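Local coordinates for protein ochratoxinase (Aspergillus niger, PDB 4C65) that releases C-terminal amino acids as a zinc-dependent carboxypeptidase of the amidohydrolase superfamily and degrades the mycotoxin ochratoxin A to ochratoxin alpha and L-phenylalanine, at residues A147-I152 with K204-G209; G209-R214 with A308-L313; H245-A250 with L263-Y268; Y284-S289 with D315-A320. All blocks are in the same frame, centred on the assembly; numbering follows the deposited sequence. Where two conformers were deposited one is given.

How the interactions relate
Interaction 1 comes first along the chain, joining the loop after strand 142-144 to strand 203-206 and its exit and closing a loop of about fifty residues. Interaction 2 starts at G209, where interaction 1 ends, and closes a much longer loop against helix 304-327. Nested inside it, interaction 3 pairs the neighbouring barrel strands 242-246 and 262-263 with their exits, closing about twelve residues, mostly helix 249-258. Interaction 4 crosses interaction 2, since residues 315-320 follow on the same helix; it closes about twenty-five residues, mostly helical. Hydrogen bonds link interaction 3 to interaction 1 (H247 to S208) and to interaction 4 (H265 to T287), tying together the loops at the barrel's strand ends, around the zinc site.

Interaction 1 (A147-I152 with K204-G209); sequences AGHGDI and KVMASG
At the exit of strand 203-206 of the twisted TIM barrel, M206 meets H149 of the 147-152 loop. The methionine methyl CE lies 3.6 Å from H149 CD2, approaching the imidazole obliquely. Its sulfur lies at the ring edge instead, with SD 4.8 Å from the ring centroid and 78° off the ring normal, a Met-aromatic contact. A thioether suits this place because it is flexible and polarisable: the bend at chi2 (-57°) places SD beside the H149 ring edge, and M206 CG packs 3.8 Å from G150 N. In H149, CG anti to the backbone N (chi1 180°) sets the ring beside the methionine. Its CB is 3.7 Å from S208 O.

The strand that carries M206 also carries K204, the active-site lysine that binds both zinc ions, and in a TIM barrel the catalytic residues gather at the C-terminal ends of the strands. H149 belongs to the surroundings of that site, since its ring stacks on that of H245, a ligand of the second zinc.

No hydrogen bond spans the two segments, and the loop is held partly by its own bonds. Residues 148-151 form a type I turn, closed by D151 N to G148 O at 2.9 Å. G150 has no side chain where M206 CG packs against its N, which also bonds to S144 OG, as H149 N does to Q222 OE1. D151 then folds back, and its OD2 accepts A147 N at 2.8 Å through the anti lone pair. Its other oxygen, OD1, makes a salt bridge to R197 of a second subunit, while S208 OG bonds to the backbone N of H247.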
loop_
_atom_site.group_PDB
_atom_site.type_symbol
_atom_site.label_atom_id
_atom_site.label_comp_id
_atom_site.label_asym_id
_atom_site.label_seq_id
_atom_site.Cartn_x
_atom_site.Cartn_y
_atom_site.Cartn_z
ATOM N N ALA A 147 15.247 11.817 -12.714
ATOM C CA ALA A 147 16.632 12.095 -13.194
ATOM C C ALA A 147 16.809 13.511 -13.745
ATOM O O ALA A 147 17.732 13.790 -14.495
ATOM C CB ALA A 147 17.073 11.064 -14.237
ATOM N N GLY A 148 15.909 14.403 -13.355
ATOM C CA GLY A 148 16.034 15.822 -13.715
ATOM C C GLY A 148 16.668 16.615 -12.598
ATOM O O GLY A 148 17.126 16.059 -11.607
ATOM N N HIS A 149 16.713 17.917 -12.772
ATOM C CA HIS A 149 17.446 18.769 -11.859
ATOM C C HIS A 149 16.796 18.856 -10.497
ATOM O O HIS A 149 17.459 19.099 -9.510
ATOM C CB HIS A 149 17.625 20.158 -12.452
ATOM C CG HIS A 149 18.373 21.098 -11.563
ATOM N ND1 HIS A 149 19.565 20.755 -10.956
ATOM C CD2 HIS A 149 18.115 22.372 -11.192
ATOM C CE1 HIS A 149 20.010 21.776 -10.248
ATOM N NE2 HIS A 149 19.141 22.759 -10.361
ATOM N N GLY A 150 15.501 18.606 -10.440
ATOM C CA GLY A 150 14.829 18.483 -9.168
ATOM C C GLY A 150 15.008 17.148 -8.459
ATOM O O GLY A 150 14.676 17.053 -7.279
ATOM N N ASP A 151 15.525 16.124 -9.131
ATOM C CA ASP A 151 15.663 14.821 -8.484
ATOM C C ASP A 151 16.813 14.840 -7.452
ATOM O O ASP A 151 17.774 15.591 -7.603
ATOM C CB ASP A 151 15.870 13.749 -9.542
ATOM C CG ASP A 151 15.515 12.365 -9.066
ATOM O OD1 ASP A 151 15.412 12.133 -7.828
ATOM O OD2 ASP A 151 15.374 11.463 -9.930
ATOM N N ILE A 152 16.680 14.075 -6.374
ATOM C CA ILE A 152 17.737 13.940 -5.363
ATOM C C ILE A 152 18.499 12.654 -5.661
ATOM O O ILE A 152 18.163 11.584 -5.189
ATOM C CB ILE A 152 17.185 13.895 -3.934
ATOM C CG1 ILE A 152 16.362 15.136 -3.661
ATOM C CG2 ILE A 152 18.332 13.823 -2.929
ATOM C CD1 ILE A 152 15.439 15.022 -2.462
ATOM N N LYS A 204 6.921 26.582 -12.220
ATOM C CA LYS A 204 8.359 26.427 -12.509
ATOM C C LYS A 204 8.679 25.019 -12.980
ATOM O O LYS A 204 8.335 24.053 -12.315
ATOM C CB LYS A 204 9.176 26.769 -11.251
ATOM C CG LYS A 204 10.584 26.216 -11.170
ATOM C CD LYS A 204 11.642 27.086 -11.800
ATOM C CE LYS A 204 12.945 26.423 -11.248
ATOM N NZ LYS A 204 13.242 26.337 -9.746
ATOM N N VAL A 205 9.412 24.916 -14.098
ATOM C CA VAL A 205 9.914 23.622 -14.603
ATOM C C VAL A 205 11.435 23.608 -14.682
ATOM O O VAL A 205 12.066 24.657 -14.823
ATOM C CB VAL A 205 9.411 23.272 -16.012
ATOM C CG1 VAL A 205 7.918 23.151 -15.996
ATOM C CG2 VAL A 205 9.824 24.307 -17.043
ATOM N N MET A 206 12.003 22.402 -14.566
ATOM C CA MET A 206 13.403 22.174 -14.837
ATOM C C MET A 206 13.434 21.726 -16.292
ATOM O O MET A 206 12.929 20.670 -16.640
ATOM C CB MET A 206 13.956 21.107 -13.912
ATOM C CG MET A 206 13.789 21.410 -12.425
ATOM S SD MET A 206 14.522 22.975 -11.901
ATOM C CE MET A 206 14.660 22.691 -10.121
ATOM N N ALA A 207 14.007 22.566 -17.137
ATOM C CA ALA A 207 14.036 22.328 -18.554
ATOM C C ALA A 207 15.443 22.046 -19.031
ATOM O O ALA A 207 15.685 21.927 -20.233
ATOM C CB ALA A 207 13.446 23.509 -19.282
ATOM N N SER A 208 16.381 21.939 -18.095
ATOM C CA SER A 208 17.712 21.442 -18.403
ATOM C C SER A 208 18.410 20.996 -17.137
ATOM O O SER A 208 17.887 21.158 -16.039
ATOM C CB SER A 208 18.540 22.500 -19.164
ATOM O OG SER A 208 19.003 23.485 -18.286
ATOM N N GLY A 209 19.600 20.446 -17.291
ATOM C CA GLY A 209 20.388 20.019 -16.166
ATOM C C GLY A 209 20.825 21.156 -15.271
ATOM O O GLY A 209 20.669 22.327 -15.601
#

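Interaction 2 (G209-R214 with A308-L313); sequences GGVMSR and AKLQAL
V211 and L313 form the apolar centre of this contact, their side chains crossing at about a right angle, with V211 CG2 3.8 Å from L313 CD2 and 4.0 Å from L313 CD1. V211 presents CG2 because that methyl stands anti to the backbone N, while CG1 takes the crowded position (chi1 70°). A beta-branched valine offers a methyl close to the backbone, which suits a loop lying near the helix. Close packing continues at M212: its CB points away from the helix, but bends at chi2 and chi3 curl the chain back, and SD comes to 3.5 Å from L310 CD1. L310 CD2 also lies 3.9 Å from V211 O.

The other flank is looser and more polar. S213 points its CB at the helix, yet its OG stays 3.7 Å from K309 NZ, and no hydrogen bond is made between them. K309 is solvent-exposed and reaches across with its aliphatic part, CD lying 4.0 Å from S213 CB.

The loop leaving strand 203-206 thus rests on the side of helix 304-327, with F294 of helix 288-297 touching both V211 and L310, while L313 touches S267 and V211 touches H247, in the loops that follow strands 262-263 and 242-246.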
loop_
_atom_site.group_PDB
_atom_site.type_symbol
_atom_site.label_atom_id
_atom_site.label_comp_id
_atom_site.label_asym_id
_atom_site.label_seq_id
_atom_site.Cartn_x
_atom_site.Cartn_y
_atom_site.Cartn_z
ATOM N N GLY A 209 19.600 20.446 -17.291
ATOM C CA GLY A 209 20.388 20.019 -16.166
ATOM C C GLY A 209 20.825 21.156 -15.271
ATOM O O GLY A 209 20.669 22.327 -15.601
ATOM N N GLY A 210 21.393 20.782 -14.131
ATOM C CA GLY A 210 21.851 21.715 -13.131
ATOM C C GLY A 210 23.213 22.262 -13.472
ATOM O O GLY A 210 23.974 21.640 -14.220
ATOM N N VAL A 211 23.511 23.430 -12.889
ATOM C CA VAL A 211 24.737 24.198 -13.176
ATOM C C VAL A 211 26.003 23.394 -12.847
ATOM O O VAL A 211 26.986 23.448 -13.594
ATOM C CB VAL A 211 24.725 25.604 -12.492
ATOM C CG1 VAL A 211 24.865 25.533 -10.963
ATOM C CG2 VAL A 211 25.801 26.505 -13.080
ATOM N N MET A 212 25.960 22.642 -11.742
ATOM C CA MET A 212 27.007 21.696 -11.367
ATOM C C MET A 212 26.794 20.484 -12.366
ATOM O O MET A 212 25.693 19.899 -12.501
ATOM C CB MET A 212 26.875 21.286 -9.881
ATOM C CG MET A 212 28.117 21.352 -8.945
ATOM S SD MET A 212 29.296 22.700 -9.061
ATOM C CE MET A 212 28.295 24.091 -8.599
ATOM N N SER A 213 27.812 20.155 -13.150
ATOM C CA SER A 213 27.674 19.121 -14.226
ATOM C C SER A 213 27.952 17.707 -13.687
ATOM O O SER A 213 28.589 16.897 -14.346
ATOM C CB SER A 213 28.576 19.504 -15.421
ATOM O OG SER A 213 28.297 18.765 -16.602
ATOM N N ARG A 214 27.411 17.429 -12.500
ATOM C CA ARG A 214 27.728 16.245 -11.723
ATOM C C ARG A 214 26.808 15.039 -12.017
ATOM O O ARG A 214 27.282 13.948 -12.367
ATOM C CB ARG A 214 27.671 16.604 -10.215
ATOM C CG ARG A 214 28.300 17.898 -9.662
ATOM C CD ARG A 214 29.650 18.250 -10.288
ATOM N NE ARG A 214 30.508 17.100 -10.522
ATOM C CZ ARG A 214 31.186 16.388 -9.625
ATOM N NH1 ARG A 214 31.150 16.676 -8.335
ATOM N NH2 ARG A 214 31.928 15.365 -10.042
ATOM N N ALA A 308 37.059 23.929 -14.645
ATOM C CA ALA A 308 37.177 24.531 -15.974
ATOM C C ALA A 308 35.815 24.579 -16.674
ATOM O O ALA A 308 35.524 25.543 -17.391
ATOM C CB ALA A 308 38.187 23.775 -16.836
ATOM N N LYS A 309 35.016 23.520 -16.492
ATOM C CA LYS A 309 33.651 23.454 -17.034
ATOM C C LYS A 309 32.785 24.541 -16.457
ATOM O O LYS A 309 32.020 25.170 -17.182
ATOM C CB LYS A 309 32.959 22.106 -16.739
ATOM C CG LYS A 309 32.837 21.112 -17.901
ATOM C CD LYS A 309 31.898 19.941 -17.576
ATOM C CE LYS A 309 32.470 18.521 -17.839
ATOM N NZ LYS A 309 31.432 17.489 -18.162
ATOM N N LEU A 310 32.895 24.734 -15.150
ATOM C CA LEU A 310 32.168 25.785 -14.453
ATOM C C LEU A 310 32.537 27.196 -14.917
ATOM O O LEU A 310 31.663 28.048 -15.054
ATOM C CB LEU A 310 32.389 25.685 -12.934
ATOM C CG LEU A 310 31.390 24.770 -12.198
ATOM C CD1 LEU A 310 31.863 24.424 -10.793
ATOM C CD2 LEU A 310 29.994 25.383 -12.168
ATOM N N GLN A 311 33.823 27.435 -15.144
ATOM C CA GLN A 311 34.287 28.731 -15.636
ATOM C C GLN A 311 33.817 29.019 -17.046
ATOM O O GLN A 311 33.475 30.153 -17.359
ATOM C CB GLN A 311 35.798 28.815 -15.602
ATOM C CG GLN A 311 36.335 29.190 -14.249
ATOM C CD GLN A 311 37.846 29.248 -14.239
ATOM O OE1 GLN A 311 38.523 28.283 -14.615
ATOM N NE2 GLN A 311 38.393 30.371 -13.782
ATOM N N ALA A 312 33.846 27.993 -17.893
ATOM C CA ALA A 312 33.367 28.083 -19.258
ATOM C C ALA A 312 31.906 28.492 -19.252
ATOM O O ALA A 312 31.491 29.347 -20.033
ATOM C CB ALA A 312 33.532 26.746 -19.972
ATOM N N LEU A 313 31.125 27.859 -18.382
ATOM C CA LEU A 313 29.700 28.172 -18.250
ATOM C C LEU A 313 29.494 29.589 -17.698
ATOM O O LEU A 313 28.649 30.309 -18.183
ATOM C CB LEU A 313 28.997 27.147 -17.351
ATOM C CG LEU A 313 27.467 27.268 -17.239
ATOM C CD1 LEU A 313 26.862 25.903 -16.940
ATOM C CD2 LEU A 313 27.040 28.283 -16.174
#

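Interaction 3 (H245-A250 with L263-Y268); sequences HVHGKA and LEHVSY
Three imidazoles, H245, H247 and H265, cluster where the two segments meet. The H265 ring is flanked by both others: H245 stands steeply to it, planes at 76° and centroids 4.7 Å apart, with H245 CG and ND1 at its edge, whereas H247 is nearly parallel, at 13°, but slid so far that the rings barely overlap. The H247 ring has S267 at its own edge, where ND1 and S267 OG share a nearly straight hydrogen bond of 2.7 Å (160°). Y268 turns its ring edge to H247 O.

Beneath the rings, the backbones pair as adjacent parallel strands of the TIM barrel, a beta-alpha-beta unit whose crossover is helix 249-258. V246 N donates to E264 O at 3.2 Å, and V266 N to V246 O at 2.8 Å; a weak bond from Y268 N to H247 O carries the pairing beyond the strand ends. V246 CG2 packs 3.9 Å from L263 CB; both residues face helix 249-258, where branched apolar side chains fill the layer between strands and helix.

H245 and H265 both bind the second zinc ion, and H245 ND1 lies 3.1 Å from H265 NE2, as two nitrogens converging on one metal would. The opposite nitrogens are held from behind, H245 NE2 by G209 O and H265 ND1 by T287 OG1, which fixes the ring rotations and is consistent with ND1 of H245 and NE2 of H265 being turned to the zinc.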
loop_
_atom_site.group_PDB
_atom_site.type_symbol
_atom_site.label_atom_id
_atom_site.label_comp_id
_atom_site.label_asym_id
_atom_site.label_seq_id
_atom_site.Cartn_x
_atom_site.Cartn_y
_atom_site.Cartn_z
ATOM N N HIS A 245 13.862 26.840 -15.740
ATOM C CA HIS A 245 15.283 26.689 -15.491
ATOM C C HIS A 245 15.940 26.160 -16.757
ATOM O O HIS A 245 15.693 25.028 -17.161
ATOM C CB HIS A 245 15.478 25.743 -14.311
ATOM C CG HIS A 245 16.870 25.237 -14.135
ATOM N ND1 HIS A 245 17.673 25.662 -13.104
ATOM C CD2 HIS A 245 17.572 24.276 -14.787
ATOM C CE1 HIS A 245 18.832 25.027 -13.157
ATOM N NE2 HIS A 245 18.794 24.171 -14.164
ATOM N N VAL A 246 16.768 26.987 -17.395
ATOM C CA VAL A 246 17.506 26.594 -18.617
ATOM C C VAL A 246 18.957 27.073 -18.641
ATOM O O VAL A 246 19.259 28.229 -18.324
ATOM C CB VAL A 246 16.807 27.101 -19.901
ATOM C CG1 VAL A 246 15.542 26.311 -20.170
ATOM C CG2 VAL A 246 16.481 28.582 -19.808
ATOM N N HIS A 247 19.860 26.192 -19.032
ATOM C CA HIS A 247 21.248 26.574 -19.238
ATOM C C HIS A 247 21.589 26.376 -20.707
ATOM O O HIS A 247 21.726 27.355 -21.456
ATOM C CB HIS A 247 22.184 25.757 -18.331
ATOM C CG HIS A 247 22.140 26.172 -16.891
ATOM N ND1 HIS A 247 22.617 27.391 -16.453
ATOM C CD2 HIS A 247 21.668 25.544 -15.793
ATOM C CE1 HIS A 247 22.429 27.498 -15.152
ATOM N NE2 HIS A 247 21.860 26.387 -14.725
ATOM N N GLY A 248 21.710 25.124 -21.127
ATOM C CA GLY A 248 22.081 24.826 -22.499
ATOM C C GLY A 248 21.048 25.321 -23.491
ATOM O O GLY A 248 19.868 25.412 -23.170
ATOM N N LYS A 249 21.495 25.609 -24.714
ATOM C CA LYS A 249 20.598 26.079 -25.762
ATOM C C LYS A 249 19.455 25.084 -26.091
ATOM O O LYS A 249 18.315 25.506 -26.325
ATOM C CB LYS A 249 21.380 26.414 -27.026
ATOM C CG LYS A 249 20.563 27.260 -27.971
ATOM C CD LYS A 249 21.368 27.849 -29.106
ATOM C CE LYS A 249 20.404 28.388 -30.155
ATOM N NZ LYS A 249 21.131 29.089 -31.232
ATOM N N ALA A 250 19.743 23.782 -26.088
ATOM C CA ALA A 250 18.688 22.754 -26.293
ATOM C C ALA A 250 17.492 23.004 -25.358
ATOM O O ALA A 250 16.337 23.009 -25.797
ATOM C CB ALA A 250 19.238 21.354 -26.079
ATOM N N LEU A 263 12.501 32.779 -18.387
ATOM C CA LEU A 263 13.603 31.835 -18.390
ATOM C C LEU A 263 14.599 32.242 -17.350
ATOM O O LEU A 263 14.921 33.441 -17.224
ATOM C CB LEU A 263 14.286 31.795 -19.754
ATOM C CG LEU A 263 13.383 31.432 -20.913
ATOM C CD1 LEU A 263 14.168 31.550 -22.213
ATOM C CD2 LEU A 263 12.796 30.044 -20.758
ATOM N N GLU A 264 15.131 31.250 -16.643
ATOM C CA GLU A 264 16.114 31.507 -15.610
ATOM C C GLU A 264 17.512 31.039 -16.020
ATOM O O GLU A 264 17.642 30.009 -16.679
ATOM C CB GLU A 264 15.676 30.847 -14.313
ATOM C CG GLU A 264 14.183 30.757 -14.147
ATOM C CD GLU A 264 13.664 32.171 -13.905
ATOM O OE1 GLU A 264 14.209 32.833 -12.981
ATOM O OE2 GLU A 264 12.730 32.627 -14.614
ATOM N N HIS A 265 18.519 31.793 -15.594
ATOM C CA HIS A 265 19.914 31.532 -15.890
ATOM C C HIS A 265 20.238 31.826 -17.344
ATOM O O HIS A 265 21.041 32.721 -17.642
ATOM C CB HIS A 265 20.328 30.097 -15.510
ATOM C CG HIS A 265 19.718 29.618 -14.232
ATOM N ND1 HIS A 265 19.934 30.248 -13.029
ATOM C CD2 HIS A 265 18.866 28.603 -13.976
ATOM C CE1 HIS A 265 19.244 29.641 -12.085
ATOM N NE2 HIS A 265 18.596 28.629 -12.632
ATOM N N VAL A 266 19.640 31.048 -18.237
ATOM C CA VAL A 266 19.726 31.257 -19.671
ATOM C C VAL A 266 21.164 31.347 -20.137
ATOM O O VAL A 266 21.482 32.089 -21.062
ATOM C CB VAL A 266 18.945 32.503 -20.127
ATOM C CG1 VAL A 266 18.220 32.195 -21.423
ATOM C CG2 VAL A 266 17.915 32.946 -19.101
ATOM N N SER A 267 22.011 30.509 -19.557
ATOM C CA SER A 267 23.462 30.605 -19.720
ATOM C C SER A 267 24.004 30.545 -21.153
ATOM O O SER A 267 25.088 31.066 -21.411
ATOM C CB SER A 267 24.145 29.521 -18.875
ATOM O OG SER A 267 23.727 29.629 -17.531
ATOM N N TYR A 268 23.302 29.887 -22.072
ATOM C CA TYR A 268 23.800 29.770 -23.451
ATOM C C TYR A 268 22.903 30.504 -24.444
ATOM O O TYR A 268 22.801 30.125 -25.608
ATOM C CB TYR A 268 24.001 28.276 -23.831
ATOM C CG TYR A 268 25.185 27.674 -23.138
ATOM C CD1 TYR A 268 26.462 27.749 -23.700
ATOM C CD2 TYR A 268 25.049 27.082 -21.904
ATOM C CE1 TYR A 268 27.563 27.224 -23.044
ATOM C CE2 TYR A 268 26.143 26.573 -21.235
ATOM C CZ TYR A 268 27.394 26.646 -21.811
ATOM O OH TYR A 268 28.457 26.125 -21.131
#

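Interaction 4 (Y284-S289 with D315-A320); sequences YVATRS and DSHLKA
Hydrogen bonding from H317 and R288 carries most of this buried contact. H317 NE2 donates to A286 O at 2.8 Å (155°), with the oxygen in the ring plane. That carbonyl is gripped twice, for T287 OG1 also donates to it, at 2.7 Å and from the opposite face. At the other ring nitrogen, R288 NH1 lies 3.1 Å from H317 ND1, a bond of 162° in the guanidinium plane but tilted about 20° from the ring plane. Donor at NE2 and acceptor at ND1 is the pattern of a neutral ring, which an adjacent arginine would tend to favour. Histidine suits the place by offering both roles from one flat group.

T287 passes the network inward, as its OG1 also bonds to H265 ND1 of the zinc site. Residues 284-289 are the end of barrel strand 283-285 and the start of helix 288-297, and helix 304-327 packs against this strand-to-helix corner of the barrel.

Among charged groups, R288 NE pairs with E292, and NH1 has a second acceptor in A314 O. A water accepts from R288 NH2 at 2.9 Å and donates to D315 OD1 at 3.2 Å, bridging the arginine to D315, whose carboxylate is too far away for direct contact.

Van der Waals contacts complete the surface: L318 CD1 sits 4.0 Å above the centre of the guanidinium face, and the Y284 hydroxyl OH ends 3.3 Å from A320 CB, where a small residue admits the phenol beside the helix.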
loop_
_atom_site.group_PDB
_atom_site.type_symbol
_atom_site.label_atom_id
_atom_site.label_comp_id
_atom_site.label_asym_id
_atom_site.label_seq_id
_atom_site.Cartn_x
_atom_site.Cartn_y
_atom_site.Cartn_z
ATOM N N TYR A 284 13.815 37.513 -19.188
ATOM C CA TYR A 284 15.156 37.011 -18.935
ATOM C C TYR A 284 15.527 37.300 -17.483
ATOM O O TYR A 284 15.605 38.461 -17.079
ATOM C CB TYR A 284 16.151 37.703 -19.858
ATOM C CG TYR A 284 17.535 37.060 -20.014
ATOM C CD1 TYR A 284 18.455 37.052 -18.978
ATOM C CD2 TYR A 284 17.940 36.533 -21.239
ATOM C CE1 TYR A 284 19.727 36.509 -19.143
ATOM C CE2 TYR A 284 19.200 35.981 -21.419
ATOM C CZ TYR A 284 20.098 35.970 -20.373
ATOM O OH TYR A 284 21.352 35.420 -20.551
ATOM N N VAL A 285 15.785 36.243 -16.720
ATOM C CA VAL A 285 16.229 36.358 -15.349
ATOM C C VAL A 285 17.557 35.641 -15.208
ATOM O O VAL A 285 17.611 34.411 -15.127
ATOM C CB VAL A 285 15.195 35.754 -14.397
ATOM C CG1 VAL A 285 15.634 35.927 -12.949
ATOM C CG2 VAL A 285 13.840 36.402 -14.642
ATOM N N ALA A 286 18.630 36.417 -15.125
ATOM C CA ALA A 286 19.985 35.867 -15.231
ATOM C C ALA A 286 20.460 35.072 -13.999
ATOM O O ALA A 286 21.156 34.083 -14.147
ATOM C CB ALA A 286 20.967 36.990 -15.556
ATOM N N THR A 287 20.053 35.508 -12.808
ATOM C CA THR A 287 20.588 35.005 -11.525
ATOM C C THR A 287 22.108 34.942 -11.516
ATOM O O THR A 287 22.700 33.908 -11.252
ATOM C CB THR A 287 19.977 33.648 -11.095
ATOM O OG1 THR A 287 20.424 32.606 -11.956
ATOM C CG2 THR A 287 18.458 33.687 -11.145
ATOM N N ARG A 288 22.741 36.079 -11.788
ATOM C CA ARG A 288 24.191 36.138 -11.887
ATOM C C ARG A 288 24.835 35.894 -10.541
ATOM O O ARG A 288 25.968 35.426 -10.485
ATOM C CB ARG A 288 24.650 37.482 -12.485
ATOM C CG ARG A 288 26.162 37.630 -12.687
ATOM C CD ARG A 288 26.732 36.627 -13.672
ATOM N NE ARG A 288 28.184 36.666 -13.699
ATOM C CZ ARG A 288 28.947 35.944 -14.531
ATOM N NH1 ARG A 288 28.403 35.092 -15.396
ATOM N NH2 ARG A 288 30.257 36.060 -14.489
ATOM N N SER A 289 24.113 36.181 -9.458
ATOM C CA SER A 289 24.632 35.954 -8.094
ATOM C C SER A 289 25.122 34.526 -7.890
ATOM O O SER A 289 26.186 34.297 -7.327
ATOM C CB SER A 289 23.578 36.261 -7.036
ATOM O OG SER A 289 23.425 37.656 -6.858
ATOM N N ASP A 315 31.499 32.120 -18.122
ATOM C CA ASP A 315 31.790 33.005 -19.255
ATOM C C ASP A 315 30.659 33.085 -20.254
ATOM O O ASP A 315 30.265 34.187 -20.637
ATOM C CB ASP A 315 33.055 32.572 -19.998
ATOM C CG ASP A 315 34.280 32.671 -19.137
ATOM O OD1 ASP A 315 34.151 33.210 -18.046
ATOM O OD2 ASP A 315 35.342 32.146 -19.477
ATOM N N SER A 316 30.132 31.938 -20.679
ATOM C CA SER A 316 28.960 31.918 -21.556
ATOM C C SER A 316 27.804 32.666 -20.940
ATOM O O SER A 316 27.147 33.463 -21.604
ATOM C CB SER A 316 28.501 30.503 -21.830
ATOM O OG SER A 316 29.595 29.730 -22.276
ATOM N N HIS A 317 27.553 32.399 -19.663
ATOM C CA HIS A 317 26.466 33.046 -18.929
ATOM C C HIS A 317 26.629 34.566 -18.936
ATOM O O HIS A 317 25.651 35.288 -19.132
ATOM C CB HIS A 317 26.402 32.521 -17.487
ATOM C CG HIS A 317 25.305 33.125 -16.674
ATOM N ND1 HIS A 317 25.453 34.321 -16.006
ATOM C CD2 HIS A 317 24.045 32.710 -16.427
ATOM C CE1 HIS A 317 24.331 34.623 -15.386
ATOM N NE2 HIS A 317 23.456 33.659 -15.626
ATOM N N LEU A 318 27.858 35.041 -18.752
ATOM C CA LEU A 318 28.146 36.473 -18.763
ATOM C C LEU A 318 27.844 37.058 -20.145
ATOM O O LEU A 318 27.158 38.079 -20.234
ATOM C CB LEU A 318 29.602 36.752 -18.374
ATOM C CG LEU A 318 29.991 38.239 -18.266
ATOM C CD1 LEU A 318 29.189 38.918 -17.164
ATOM C CD2 LEU A 318 31.495 38.406 -18.054
ATOM N N LYS A 319 28.355 36.421 -21.210
ATOM C CA LYS A 319 28.114 36.891 -22.592
ATOM C C LYS A 319 26.646 36.892 -22.923
ATOM O O LYS A 319 26.151 37.838 -23.529
ATOM C CB LYS A 319 28.782 36.013 -23.641
ATOM C CG LYS A 319 30.299 36.024 -23.682
ATOM C CD LYS A 319 30.817 35.272 -24.933
ATOM C CE LYS A 319 32.323 35.092 -24.889
ATOM N NZ LYS A 319 33.046 35.291 -26.193
ATOM N N ALA A 320 25.950 35.836 -22.511
ATOM C CA ALA A 320 24.522 35.715 -22.754
ATOM C C ALA A 320 23.770 36.880 -22.130
ATOM O O ALA A 320 22.874 37.464 -22.756
ATOM C CB ALA A 320 24.006 34.380 -22.229
HETATM O O HOH W 1 32.537 34.727 -15.796
#